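Local coordinates for protein SsfS6 (Streptomyces sp. SF2575, PDB 4FZR) that belongs to the erythromycin CIII-like family and has the GT-B fold, in which two Rossmann-like domains face each other, at residues G308-T313 against I329-D334; L314-L317 against P322-S325; L338-A341 against G345-V348. One frame throughout, in Å; residues are numbered along the deposited sequence.

Contact 1 of 3, residues G308-T313 against I329-D334; sequences GGHGTT and IAEVWD
The glycine-rich turn that opens helix 310-318 in the C-terminal Rossmann-like domain packs against the loop leading into helix 333-341, and His310, Gly308 and Val332 carry most of the contact. Val332 presses against the carbonyl of Gly308: its CB lies 3.3 Å from Gly308 O and its CG2 3.4 Å from the same oxygen. Its other methyl, CG1, sits over one face of the His310 imidazole in a CH-pi contact, 4.0 Å from the ring centroid and 29° off the normal. The edge of that ring is used too, since Glu331 O lies near the ring plane at 3.3 Å from His310 CE1. With CG anti to its carbonyl carbon (chi1 -68°), His310 sends the ring out from the first turn of the helix to meet this loop. Glu331 adds its CG, 3.8 Å from His310 NE2, while its carboxylate turns to Tyr104 and, through a salt bridge, to Arg153. Inside the turn, Thr313 folds back on the N-cap residue, its OG1 reaching Gly309 O at 2.7 Å; Thr313 N binds the same oxygen from the opposite face of the carbonyl. Across the interface the ring is thus placed by packing, with a methyl on its face and a carbonyl at its edge, while the carboxylate of Glu331 joins this loop to the N-terminal domain.

Contact 2 of 3, residues L314-L317 against P322-S325; sequences LTCL and PQVS
Gln323 lays the flat face of its carboxamide over the CB of Cys316, with CD only 3.4 Å from that carbon and NE2 3.5 Å from it. The methylene stands almost squarely above the amide, so the cysteine meets it through CB. At the nitrogen end the amide runs up to Leu317, whose CG lies 3.5 Å from Gln323 NE2 and whose CD2 is 3.7 Å from the same atom; the two side chains cross at about a right angle. Gln323 reaches the helix with its chain extended beyond CG, although chi1 (-22°) lies well off a staggered value, which may reflect some strain. The buried amide also has polar partners: OE1 takes part in a hydrogen bond with His306 NE2, and NE2 makes a weak one to Thr313 O, one turn back on the helix. These bonds, chiefly the one to His306, help to set the rotation of the amide. The contact closes the beta-alpha-beta unit of strand 303-306, helix 310-318 and strand 323-325, tying the end of the crossover helix to the strand that follows it. Leu339 of helix 333-341 touches both Leu317 and Gln323, and helix 370-382 packs on Leu317 with Leu378 and Met382.

Contact 3 of 3, residues L338-A341 against G345-V348; sequences LLHA and GVEV
The backbone N-H of Glu347 points at His340 ND1 in a weak hydrogen bond, long at 3.4 Å (N to ND1) but nearly straight, with an angle of 170° at the hydrogen. Gly345 O also approaches the imidazole, 3.6 Å from His340 ND1, a close approach rather than an evident hydrogen bond. The ring gets there because His340 CG is anti to the backbone N (chi1 -172°), which swings the imidazole off the helix toward strand 345-347. There it meets the strand backbone: Val346 CA lies at the ring edge, close to its plane and 3.7 Å from ND1, while the valine's CG1 is 4.2 Å from His340 CE1. At their roots the two side chains meet, His340 CB and Glu347 CB being 4.1 Å apart. The extended glutamate then continues along the helix past Ala336 and Arg337, leaving its OE2 5.4 Å from His340 ND1, too far for a salt bridge. On the buried side of the helix, Leu339 turns toward the first residue of the strand, and its CG and CD1 each stand 4.4 Å from Gly345 N. Strand 345-347, paired through Val346 with Gln323 and Ser325, is the outermost strand of the sheet within this chain, and helix 333-341 packs on it. If ND1 accepts from Glu347 N, a neutral ring would probably carry its proton on NE2. The bond is weak, so His340 holds the strand mainly by packing along its backbone, with Leu339 adding a smaller buried contact.

All three contacts belong to the C-terminal domain and span two successive beta-alpha-beta units of its parallel sheet, which share strand 323-325. Centres lie about 10 Å apart for contacts 1 and 2, 9 Å for contacts 2 and 3, and 11 Å for contacts 1 and 3. Contact 2 falls between the segments of contact 1, and contact 3 follows both along the chain. Helix 310-318 serves contacts 1 and 2, helix 333-341 serves contacts 1 and 3, and the strands of contacts 2 and 3 are sheet neighbours. Contacts 2 and 3 hold helices to the sheet, while contact 1 joins the helix starts on the side that, through Glu331, meets the N-terminal domain.

Contact 1 of 3, residues G308-T313 against I329-D334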
ATOM      1  N   GLY A 308      20.515 -10.002  11.244  1.00 40.90           N
ATOM      2  CA  GLY A 308      20.402 -11.148  10.353  1.00 39.51           C
ATOM      3  C   GLY A 308      18.990 -11.469   9.887  1.00 39.32           C
ATOM      4  O   GLY A 308      18.747 -12.545   9.343  1.00 38.58           O
ATOM      5  N   GLY A 309      18.058 -10.545  10.103  1.00 32.25           N
ATOM      6  CA  GLY A 309      16.682 -10.731   9.670  1.00 36.71           C
ATOM      7  C   GLY A 309      16.556 -10.943   8.171  1.00 34.16           C
ATOM      8  O   GLY A 309      17.401 -10.486   7.399  1.00 34.68           O
ATOM      9  N   HIS A 310      15.494 -11.629   7.757  1.00 36.77           N
ATOM     10  CA  HIS A 310      15.303 -11.968   6.348  1.00 34.57           C
ATOM     11  C   HIS A 310      15.019 -10.738   5.489  1.00 30.56           C
ATOM     12  O   HIS A 310      15.554 -10.605   4.387  1.00 32.63           O
ATOM     13  CB  HIS A 310      14.166 -12.977   6.192  1.00 33.67           C
ATOM     14  CG  HIS A 310      14.479 -14.330   6.748  1.00 41.79           C
ATOM     15  ND1 HIS A 310      15.507 -15.111   6.264  1.00 50.06           N
ATOM     16  CD2 HIS A 310      13.896 -15.045   7.738  1.00 45.72           C
ATOM     17  CE1 HIS A 310      15.546 -16.248   6.936  1.00 39.62           C
ATOM     18  NE2 HIS A 310      14.579 -16.234   7.836  1.00 52.12           N
ATOM     19  N   GLY A 311      14.180  -9.843   5.999  1.00 25.93           N
ATOM     20  CA  GLY A 311      13.774  -8.669   5.250  1.00 24.08           C
ATOM     21  C   GLY A 311      14.898  -7.660   5.126  1.00 28.43           C
ATOM     22  O   GLY A 311      15.129  -7.091   4.060  1.00 26.23           O
ATOM     23  N   THR A 312      15.601  -7.434   6.229  1.00 26.62           N
ATOM     24  CA  THR A 312      16.725  -6.507   6.244  1.00 29.46           C
ATOM     25  C   THR A 312      17.828  -6.978   5.296  1.00 26.94           C
ATOM     26  O   THR A 312      18.417  -6.178   4.568  1.00 25.97           O
ATOM     27  CB  THR A 312      17.308  -6.370   7.660  1.00 37.88           C
ATOM     28  OG1 THR A 312      16.256  -6.094   8.594  1.00 43.66           O
ATOM     29  CG2 THR A 312      18.328  -5.248   7.710  1.00 37.66           C
ATOM     30  N   THR A 313      18.099  -8.280   5.305  1.00 25.56           N
ATOM     31  CA  THR A 313      19.118  -8.855   4.438  1.00 26.05           C
ATOM     32  C   THR A 313      18.781  -8.598   2.977  1.00 24.05           C
ATOM     33  O   THR A 313      19.593  -8.054   2.228  1.00 23.86           O
ATOM     34  CB  THR A 313      19.234 -10.371   4.644  1.00 29.68           C
ATOM     35  OG1 THR A 313      19.728 -10.640   5.961  1.00 23.66           O
ATOM     36  CG2 THR A 313      20.179 -10.984   3.617  1.00 27.67           C
ATOM     37  N   ILE A 329      18.243 -15.634  15.289  1.00 75.71           N
ATOM     38  CA  ILE A 329      17.261 -16.672  14.997  1.00 70.36           C
ATOM     39  C   ILE A 329      17.904 -17.743  14.112  1.00 74.42           C
ATOM     40  O   ILE A 329      18.754 -17.437  13.278  1.00 66.87           O
ATOM     41  CB  ILE A 329      16.005 -16.060  14.329  1.00 74.24           C
ATOM     42  CG1 ILE A 329      15.275 -15.157  15.326  1.00 77.42           C
ATOM     43  CG2 ILE A 329      15.072 -17.141  13.821  1.00 81.09           C
ATOM     44  CD1 ILE A 329      15.345 -13.679  14.989  1.00 84.70           C
ATOM     45  N   ALA A 330      17.510 -18.999  14.303  1.00 71.06           N
ATOM     46  CA  ALA A 330      18.198 -20.118  13.654  1.00 66.27           C
ATOM     47  C   ALA A 330      17.848 -20.280  12.171  1.00 62.16           C
ATOM     48  O   ALA A 330      18.693 -20.684  11.371  1.00 57.48           O
ATOM     49  CB  ALA A 330      17.929 -21.420  14.412  1.00 66.68           C
ATOM     50  N   GLU A 331      16.608 -19.965  11.809  1.00 67.07           N
ATOM     51  CA  GLU A 331      16.152 -20.112  10.427  1.00 65.67           C
ATOM     52  C   GLU A 331      16.784 -19.085   9.484  1.00 57.47           C
ATOM     53  O   GLU A 331      16.574 -19.137   8.270  1.00 55.99           O
ATOM     54  CB  GLU A 331      14.624 -20.016  10.352  1.00 59.43           C
ATOM     55  CG  GLU A 331      14.056 -18.672  10.768  1.00 51.81           C
ATOM     56  CD  GLU A 331      12.545 -18.635  10.677  1.00 43.30           C
ATOM     57  OE1 GLU A 331      11.893 -18.478  11.731  1.00 51.75           O
ATOM     58  OE2 GLU A 331      12.012 -18.764   9.555  1.00 46.51           O
ATOM     59  N   VAL A 332      17.553 -18.156  10.045  1.00 58.24           N
ATOM     60  CA  VAL A 332      18.235 -17.138   9.248  1.00 54.40           C
ATOM     61  C   VAL A 332      19.705 -17.488   9.051  1.00 54.10           C
ATOM     62  O   VAL A 332      20.418 -16.803   8.320  1.00 51.31           O
ATOM     63  CB  VAL A 332      18.134 -15.731   9.898  1.00 50.02           C
ATOM     64  CG1 VAL A 332      16.765 -15.534  10.533  1.00 50.08           C
ATOM     65  CG2 VAL A 332      19.234 -15.513  10.934  1.00 44.54           C
ATOM     66  N   TRP A 333      20.151 -18.552   9.711  1.00 52.36           N
ATOM     67  CA  TRP A 333      21.537 -19.002   9.608  1.00 61.23           C
ATOM     68  C   TRP A 333      21.954 -19.237   8.156  1.00 60.46           C
ATOM     69  O   TRP A 333      23.032 -18.815   7.736  1.00 47.60           O
ATOM     70  CB  TRP A 333      21.741 -20.295  10.406  1.00 61.50           C
ATOM     71  CG  TRP A 333      21.844 -20.096  11.889  1.00 64.53           C
ATOM     72  CD1 TRP A 333      21.951 -18.908  12.552  1.00 61.30           C
ATOM     73  CD2 TRP A 333      21.851 -21.118  12.896  1.00 70.17           C
ATOM     74  NE1 TRP A 333      22.025 -19.126  13.906  1.00 68.77           N
ATOM     75  CE2 TRP A 333      21.966 -20.474  14.144  1.00 76.85           C
ATOM     76  CE3 TRP A 333      21.773 -22.515  12.863  1.00 73.95           C
ATOM     77  CZ2 TRP A 333      22.003 -21.178  15.348  1.00 69.84           C
ATOM     78  CZ3 TRP A 333      21.810 -23.212  14.061  1.00 70.29           C
ATOM     79  CH2 TRP A 333      21.924 -22.541  15.285  1.00 68.28           C
ATOM     80  N   ASP A 334      21.092 -19.910   7.400  1.00 52.68           N
ATOM     81  CA  ASP A 334      21.404 -20.297   6.027  1.00 52.48           C
ATOM     82  C   ASP A 334      21.590 -19.090   5.111  1.00 53.77           C
ATOM     83  O   ASP A 334      22.420 -19.117   4.202  1.00 46.26           O
ATOM     84  CB  ASP A 334      20.299 -21.197   5.466  1.00 61.12           C
ATOM     85  CG  ASP A 334      20.305 -22.584   6.078  1.00 70.41           C
ATOM     86  OD1 ASP A 334      20.850 -22.747   7.191  1.00 68.98           O
ATOM     87  OD2 ASP A 334      19.759 -23.512   5.444  1.00 71.49           O
TER

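Contact 2 of 3, residues L314-L317 against P322-S325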
ATOM      1  N   LEU A 314      17.577  -8.993   2.578  1.00 24.12           N
ATOM      2  CA  LEU A 314      17.144  -8.840   1.196  1.00 18.14           C
ATOM      3  C   LEU A 314      17.049  -7.371   0.797  1.00 19.66           C
ATOM      4  O   LEU A 314      17.297  -7.023  -0.357  1.00 23.64           O
ATOM      5  CB  LEU A 314      15.812  -9.558   0.973  1.00 18.30           C
ATOM      6  CG  LEU A 314      15.951 -11.080   0.932  1.00 19.40           C
ATOM      7  CD1 LEU A 314      14.645 -11.750   1.294  1.00 19.93           C
ATOM      8  CD2 LEU A 314      16.412 -11.528  -0.446  1.00 21.94           C
ATOM      9  N   THR A 315      16.712  -6.509   1.753  1.00 14.15           N
ATOM     10  CA  THR A 315      16.635  -5.078   1.481  1.00 20.64           C
ATOM     11  C   THR A 315      18.020  -4.539   1.123  1.00 20.29           C
ATOM     12  O   THR A 315      18.187  -3.839   0.122  1.00 18.82           O
ATOM     13  CB  THR A 315      16.078  -4.287   2.685  1.00 23.58           C
ATOM     14  OG1 THR A 315      14.779  -4.778   3.033  1.00 23.00           O
ATOM     15  CG2 THR A 315      15.964  -2.807   2.350  1.00  9.37           C
ATOM     16  N   CYS A 316      19.010  -4.873   1.947  1.00 24.34           N
ATOM     17  CA  CYS A 316      20.396  -4.467   1.711  1.00 21.27           C
ATOM     18  C   CYS A 316      20.933  -5.006   0.388  1.00 16.21           C
ATOM     19  O   CYS A 316      21.569  -4.280  -0.374  1.00 17.85           O
ATOM     20  CB  CYS A 316      21.287  -4.953   2.853  1.00 21.78           C
ATOM     21  SG  CYS A 316      20.971  -4.143   4.430  1.00 24.55           S
ATOM     22  N   LEU A 317      20.687  -6.287   0.130  1.00 17.68           N
ATOM     23  CA  LEU A 317      21.083  -6.900  -1.133  1.00 21.85           C
ATOM     24  C   LEU A 317      20.506  -6.138  -2.324  1.00 23.32           C
ATOM     25  O   LEU A 317      21.235  -5.794  -3.255  1.00 21.16           O
ATOM     26  CB  LEU A 317      20.644  -8.371  -1.190  1.00 17.89           C
ATOM     27  CG  LEU A 317      21.563  -9.422  -0.559  1.00 27.50           C
ATOM     28  CD1 LEU A 317      21.034 -10.823  -0.835  1.00 27.78           C
ATOM     29  CD2 LEU A 317      22.985  -9.277  -1.075  1.00 19.98           C
ATOM     30  N   PRO A 322      26.752  -3.351   1.317  1.00 21.41           N
ATOM     31  CA  PRO A 322      27.403  -4.427   2.081  1.00 35.13           C
ATOM     32  C   PRO A 322      26.901  -4.505   3.522  1.00 30.57           C
ATOM     33  O   PRO A 322      26.599  -3.473   4.125  1.00 28.22           O
ATOM     34  CB  PRO A 322      28.894  -4.055   2.035  1.00 29.82           C
ATOM     35  CG  PRO A 322      28.933  -2.615   1.658  1.00 27.45           C
ATOM     36  CD  PRO A 322      27.728  -2.373   0.804  1.00 24.00           C
ATOM     37  N   GLN A 323      26.814  -5.718   4.060  1.00 24.48           N
ATOM     38  CA  GLN A 323      26.178  -5.935   5.351  1.00 26.50           C
ATOM     39  C   GLN A 323      27.094  -6.629   6.345  1.00 33.80           C
ATOM     40  O   GLN A 323      27.868  -7.516   5.980  1.00 30.42           O
ATOM     41  CB  GLN A 323      24.924  -6.800   5.185  1.00 27.12           C
ATOM     42  CG  GLN A 323      24.321  -6.792   3.790  1.00 32.98           C
ATOM     43  CD  GLN A 323      23.117  -7.709   3.674  1.00 31.22           C
ATOM     44  OE1 GLN A 323      22.513  -8.088   4.677  1.00 23.19           O
ATOM     45  NE2 GLN A 323      22.770  -8.079   2.448  1.00 33.29           N
ATOM     46  N   VAL A 324      26.994  -6.225   7.606  1.00 29.99           N
ATOM     47  CA  VAL A 324      27.545  -7.013   8.694  1.00 32.86           C
ATOM     48  C   VAL A 324      26.366  -7.649   9.415  1.00 36.79           C
ATOM     49  O   VAL A 324      25.573  -6.965  10.064  1.00 30.51           O
ATOM     50  CB  VAL A 324      28.379  -6.175   9.677  1.00 35.27           C
ATOM     51  CG1 VAL A 324      28.954  -7.075  10.767  1.00 32.90           C
ATOM     52  CG2 VAL A 324      29.493  -5.425   8.940  1.00 26.08           C
ATOM     53  N   SER A 325      26.243  -8.962   9.273  1.00 37.31           N
ATOM     54  CA  SER A 325      25.146  -9.696   9.877  1.00 38.90           C
ATOM     55  C   SER A 325      25.589 -10.396  11.156  1.00 51.14           C
ATOM     56  O   SER A 325      26.554 -11.163  11.146  1.00 45.03           O
ATOM     57  CB  SER A 325      24.602 -10.723   8.882  1.00 33.58           C
ATOM     58  OG  SER A 325      23.604 -11.536   9.472  1.00 45.41           O
TER

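Contact 3 of 3, residues L338-A341 against G345-V348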
ATOM      1  N   LEU A 338      25.070 -17.991   2.962  1.00 42.75           N
ATOM      2  CA  LEU A 338      24.988 -17.642   1.550  1.00 35.21           C
ATOM      3  C   LEU A 338      25.576 -16.258   1.316  1.00 34.21           C
ATOM      4  O   LEU A 338      26.326 -16.041   0.364  1.00 36.34           O
ATOM      5  CB  LEU A 338      23.530 -17.656   1.088  1.00 45.82           C
ATOM      6  CG  LEU A 338      23.018 -18.925   0.405  1.00 57.62           C
ATOM      7  CD1 LEU A 338      23.370 -20.174   1.204  1.00 50.64           C
ATOM      8  CD2 LEU A 338      21.513 -18.815   0.191  1.00 39.11           C
ATOM      9  N   LEU A 339      25.230 -15.329   2.200  1.00 29.81           N
ATOM     10  CA  LEU A 339      25.670 -13.944   2.085  1.00 35.59           C
ATOM     11  C   LEU A 339      27.183 -13.823   2.230  1.00 36.56           C
ATOM     12  O   LEU A 339      27.834 -13.110   1.464  1.00 35.60           O
ATOM     13  CB  LEU A 339      24.970 -13.086   3.142  1.00 41.91           C
ATOM     14  CG  LEU A 339      25.236 -11.580   3.087  1.00 43.71           C
ATOM     15  CD1 LEU A 339      24.920 -11.017   1.707  1.00 30.36           C
ATOM     16  CD2 LEU A 339      24.426 -10.870   4.160  1.00 51.99           C
ATOM     17  N   HIS A 340      27.736 -14.524   3.214  1.00 45.36           N
ATOM     18  CA  HIS A 340      29.166 -14.472   3.488  1.00 35.55           C
ATOM     19  C   HIS A 340      29.983 -15.023   2.324  1.00 41.90           C
ATOM     20  O   HIS A 340      31.007 -14.452   1.942  1.00 44.08           O
ATOM     21  CB  HIS A 340      29.486 -15.268   4.751  1.00 39.62           C
ATOM     22  CG  HIS A 340      30.899 -15.111   5.216  1.00 52.75           C
ATOM     23  ND1 HIS A 340      31.375 -13.930   5.743  1.00 54.22           N
ATOM     24  CD2 HIS A 340      31.942 -15.974   5.222  1.00 44.00           C
ATOM     25  CE1 HIS A 340      32.648 -14.074   6.062  1.00 44.78           C
ATOM     26  NE2 HIS A 340      33.017 -15.305   5.757  1.00 56.12           N
ATOM     27  N   ALA A 341      29.522 -16.140   1.768  1.00 35.82           N
ATOM     28  CA  ALA A 341      30.214 -16.807   0.668  1.00 33.46           C
ATOM     29  C   ALA A 341      30.226 -15.951  -0.598  1.00 39.42           C
ATOM     30  O   ALA A 341      31.170 -16.010  -1.385  1.00 46.34           O
ATOM     31  CB  ALA A 341      29.567 -18.166   0.384  1.00 22.51           C
ATOM     32  N   GLY A 345      28.935  -9.424   2.268  1.00 32.24           N
ATOM     33  CA  GLY A 345      28.906  -8.984   3.650  1.00 26.70           C
ATOM     34  C   GLY A 345      29.620  -9.959   4.560  1.00 39.15           C
ATOM     35  O   GLY A 345      30.113 -10.994   4.107  1.00 40.17           O
ATOM     36  N   VAL A 346      29.678  -9.636   5.847  1.00 35.02           N
ATOM     37  CA  VAL A 346      30.324 -10.521   6.807  1.00 40.65           C
ATOM     38  C   VAL A 346      29.329 -11.067   7.828  1.00 38.09           C
ATOM     39  O   VAL A 346      28.563 -10.318   8.432  1.00 36.20           O
ATOM     40  CB  VAL A 346      31.484  -9.825   7.544  1.00 37.44           C
ATOM     41  CG1 VAL A 346      32.067 -10.756   8.600  1.00 30.76           C
ATOM     42  CG2 VAL A 346      32.563  -9.407   6.558  1.00 31.21           C
ATOM     43  N   GLU A 347      29.351 -12.384   8.006  1.00 41.05           N
ATOM     44  CA  GLU A 347      28.565 -13.034   9.040  1.00 40.25           C
ATOM     45  C   GLU A 347      29.397 -13.129  10.309  1.00 52.85           C
ATOM     46  O   GLU A 347      30.446 -13.777  10.320  1.00 51.00           O
ATOM     47  CB  GLU A 347      28.160 -14.438   8.592  1.00 42.91           C
ATOM     48  CG  GLU A 347      27.353 -15.219   9.626  1.00 54.20           C
ATOM     49  CD  GLU A 347      27.448 -16.721   9.429  1.00 63.58           C
ATOM     50  OE1 GLU A 347      26.513 -17.437   9.844  1.00 64.34           O
ATOM     51  OE2 GLU A 347      28.462 -17.188   8.868  1.00 64.98           O
ATOM     52  N   VAL A 348      28.938 -12.481  11.375  1.00 49.21           N
ATOM     53  CA  VAL A 348      29.591 -12.613  12.673  1.00 55.40           C
ATOM     54  C   VAL A 348      28.726 -13.508  13.570  1.00 56.77           C
ATOM     55  O   VAL A 348      27.669 -13.090  14.042  1.00 56.04           O
ATOM     56  CB  VAL A 348      29.894 -11.230  13.318  1.00 54.02           C
ATOM     57  CG1 VAL A 348      30.729 -10.383  12.365  1.00 43.97           C
ATOM     58  CG2 VAL A 348      28.627 -10.483  13.689  1.00 53.35           C
TER